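Local coordinates for chemotaxis protein cheA (Thermotoga maritima, PDB 1TQG) that probably carries the phosphate-accepting Hpt (histidine phosphotransfer) step of a chemotaxis histidine kinase, passing phosphoryl groups on during signal transduction, at residues A[72-76]-A[77-81]. Numbering follows the deposited sequence.
Sequences DKARN and SEIKI
Glu78 folds back alongside Lys73 where helix 58-75 of the Hpt helical bundle ends in a Schellman motif. Ser77, the C-prime residue, takes a positive phi of 58°, which turns the chain round so that Glu78 N donates to Lys73 O at 2.9 Å and Ser77 N to Ala74 O at 3.0 Å. The first bond is fairly straight; in the second the donor sits well above the carbonyl plane of Ala74. Glycine is the commonest residue here, since positive phi is costly once a CB is present; serine offers a small side chain, and its OG meets a water at 2.7 Å.

The side chain of Ile79 can be followed back to the helix. Its CB stays clear of the last turn, but CG1, standing between its own backbone N and carbonyl carbon (chi1 69°), comes 3.8 Å from Ala74 N and also meets Lys73 CB. CD1 then ends 3.9 Å from Lys73 CB. Lys73 suits this exposed flank: its alkyl base packs against the isoleucine while the extended chain leads its charge away. In the modelled conformer, one of two, the Glu78 carboxylate tentatively lies back along the flank of the last turn, near Lys73 CG and Asn76 CB.

The apolar residues suit the inward side of the turn. Ala74, small and buried, leaves room for the returning chain: its CB touches Ile81 CD1 at 3.8 Å and, more loosely, Ile79 CG1. Ile79 and Ile81 also reach Leu85 and Leu86 of helix 83-103, tying the loop to the next helix. Ile79 N is buried without a partner, whereas Ile79 O receives a C-H...O contact from Ala74 CA and a hydrogen bond from a water that also donates to Ala74 O, 2.7 Å from that water's oxygen.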
loop_
_atom_site.group_PDB
_atom_site.type_symbol
_atom_site.label_atom_id
_atom_site.label_comp_id
_atom_site.label_asym_id
_atom_site.label_seq_id
_atom_site.Cartn_x
_atom_site.Cartn_y
_atom_site.Cartn_z
ATOM N N ASP A 72 -5.774 7.829 -5.203
ATOM C CA ASP A 72 -6.663 8.942 -4.903
ATOM C C ASP A 72 -7.093 9.661 -6.158
ATOM O O ASP A 72 -8.265 10.012 -6.339
ATOM C CB ASP A 72 -5.898 9.838 -3.936
ATOM C CG ASP A 72 -6.771 10.557 -2.937
ATOM O OD1 ASP A 72 -8.003 10.389 -2.902
ATOM O OD2 ASP A 72 -6.179 11.302 -2.131
ATOM N N LYS A 73 -6.146 9.858 -7.072
ATOM C CA LYS A 73 -6.520 10.403 -8.406
ATOM C C LYS A 73 -7.534 9.480 -9.062
ATOM O O LYS A 73 -8.542 9.927 -9.616
ATOM C CB LYS A 73 -5.273 10.634 -9.224
ATOM C CG LYS A 73 -4.395 11.823 -8.766
ATOM C CD LYS A 73 -3.166 11.905 -9.678
ATOM C CE LYS A 73 -2.313 13.083 -9.294
ATOM N NZ LYS A 73 -0.879 12.884 -9.644
ATOM N N ALA A 74 -7.308 8.170 -8.984
ATOM C CA ALA A 74 -8.181 7.250 -9.690
ATOM C C ALA A 74 -9.566 7.237 -9.043
ATOM O O ALA A 74 -10.580 7.161 -9.721
ATOM C CB ALA A 74 -7.553 5.876 -9.668
ATOM N N ARG A 75 -9.649 7.334 -7.686
ATOM C CA ARG A 75 -10.961 7.258 -7.039
ATOM C C ARG A 75 -11.779 8.527 -7.342
ATOM O O ARG A 75 -12.989 8.506 -7.238
ATOM C CB ARG A 75 -10.816 6.889 -5.556
ATOM C CG ARG A 75 -10.553 8.089 -4.672
ATOM C CD ARG A 75 -10.303 7.593 -3.268
ATOM N NE ARG A 75 -10.004 8.651 -2.363
ATOM C CZ ARG A 75 -10.820 9.241 -1.471
ATOM N NH1 ARG A 75 -12.059 8.887 -1.299
ATOM N NH2 ARG A 75 -10.325 10.219 -0.696
ATOM N N ASN A 76 -11.164 9.665 -7.678
ATOM C CA ASN A 76 -11.866 10.884 -8.055
ATOM C C ASN A 76 -11.971 10.985 -9.563
ATOM O O ASN A 76 -12.270 12.047 -10.093
ATOM C CB ASN A 76 -11.081 12.087 -7.517
ATOM C CG ASN A 76 -11.174 12.320 -6.072
ATOM O OD1 ASN A 76 -10.429 11.874 -5.160
ATOM N ND2 ASN A 76 -12.245 12.991 -5.738
ATOM N N SER A 77 -11.711 9.905 -10.302
ATOM C CA SER A 77 -11.814 9.804 -11.750
ATOM C C SER A 77 -10.949 10.804 -12.470
ATOM O O SER A 77 -11.206 11.181 -13.595
ATOM C CB SER A 77 -13.290 9.958 -12.202
ATOM O OG SER A 77 -14.048 8.858 -11.770
ATOM N N GLU A 78 -9.798 11.163 -11.899
ATOM C CA GLU A 78 -8.838 12.053 -12.507
ATOM C C GLU A 78 -7.945 11.338 -13.510
ATOM O O GLU A 78 -7.425 11.946 -14.431
ATOM C CB GLU A 78 -8.018 12.769 -11.421
ATOM C CG GLU A 78 -8.768 13.716 -10.497
ATOM C CD GLU A 78 -8.197 14.097 -9.170
ATOM O OE1 GLU A 78 -8.919 14.606 -8.263
ATOM O OE2 GLU A 78 -6.987 13.916 -8.963
ATOM N N ILE A 79 -7.749 10.052 -13.235
ATOM C CA ILE A 79 -6.963 9.160 -14.065
ATOM C C ILE A 79 -7.628 7.775 -14.093
ATOM O O ILE A 79 -8.405 7.465 -13.190
ATOM C CB ILE A 79 -5.517 8.984 -13.597
ATOM C CG1 ILE A 79 -5.416 8.219 -12.273
ATOM C CG2 ILE A 79 -4.816 10.318 -13.432
ATOM C CD1 ILE A 79 -4.016 7.951 -11.737
ATOM N N LYS A 80 -7.327 6.987 -15.091
ATOM C CA LYS A 80 -7.918 5.657 -15.244
ATOM C C LYS A 80 -6.862 4.632 -14.801
ATOM O O LYS A 80 -5.652 4.850 -14.908
ATOM C CB LYS A 80 -8.338 5.502 -16.701
ATOM C CG LYS A 80 -9.668 6.228 -17.022
ATOM C CD LYS A 80 -9.981 6.330 -18.490
ATOM C CE LYS A 80 -11.418 6.801 -18.740
ATOM N NZ LYS A 80 -11.748 7.096 -20.151
ATOM N N ILE A 81 -7.392 3.524 -14.288
ATOM C CA ILE A 81 -6.509 2.376 -13.973
ATOM C C ILE A 81 -6.086 1.666 -15.226
ATOM O O ILE A 81 -6.933 1.100 -15.940
ATOM C CB ILE A 81 -7.252 1.386 -13.030
ATOM C CG1 ILE A 81 -7.662 1.996 -11.688
ATOM C CG2 ILE A 81 -6.444 0.119 -12.858
ATOM C CD1 ILE A 81 -6.494 2.470 -10.874
HETATM O O HOH W 1 -10.510 6.107 -12.257
HETATM O O HOH W 2 -15.555 9.120 -9.534
#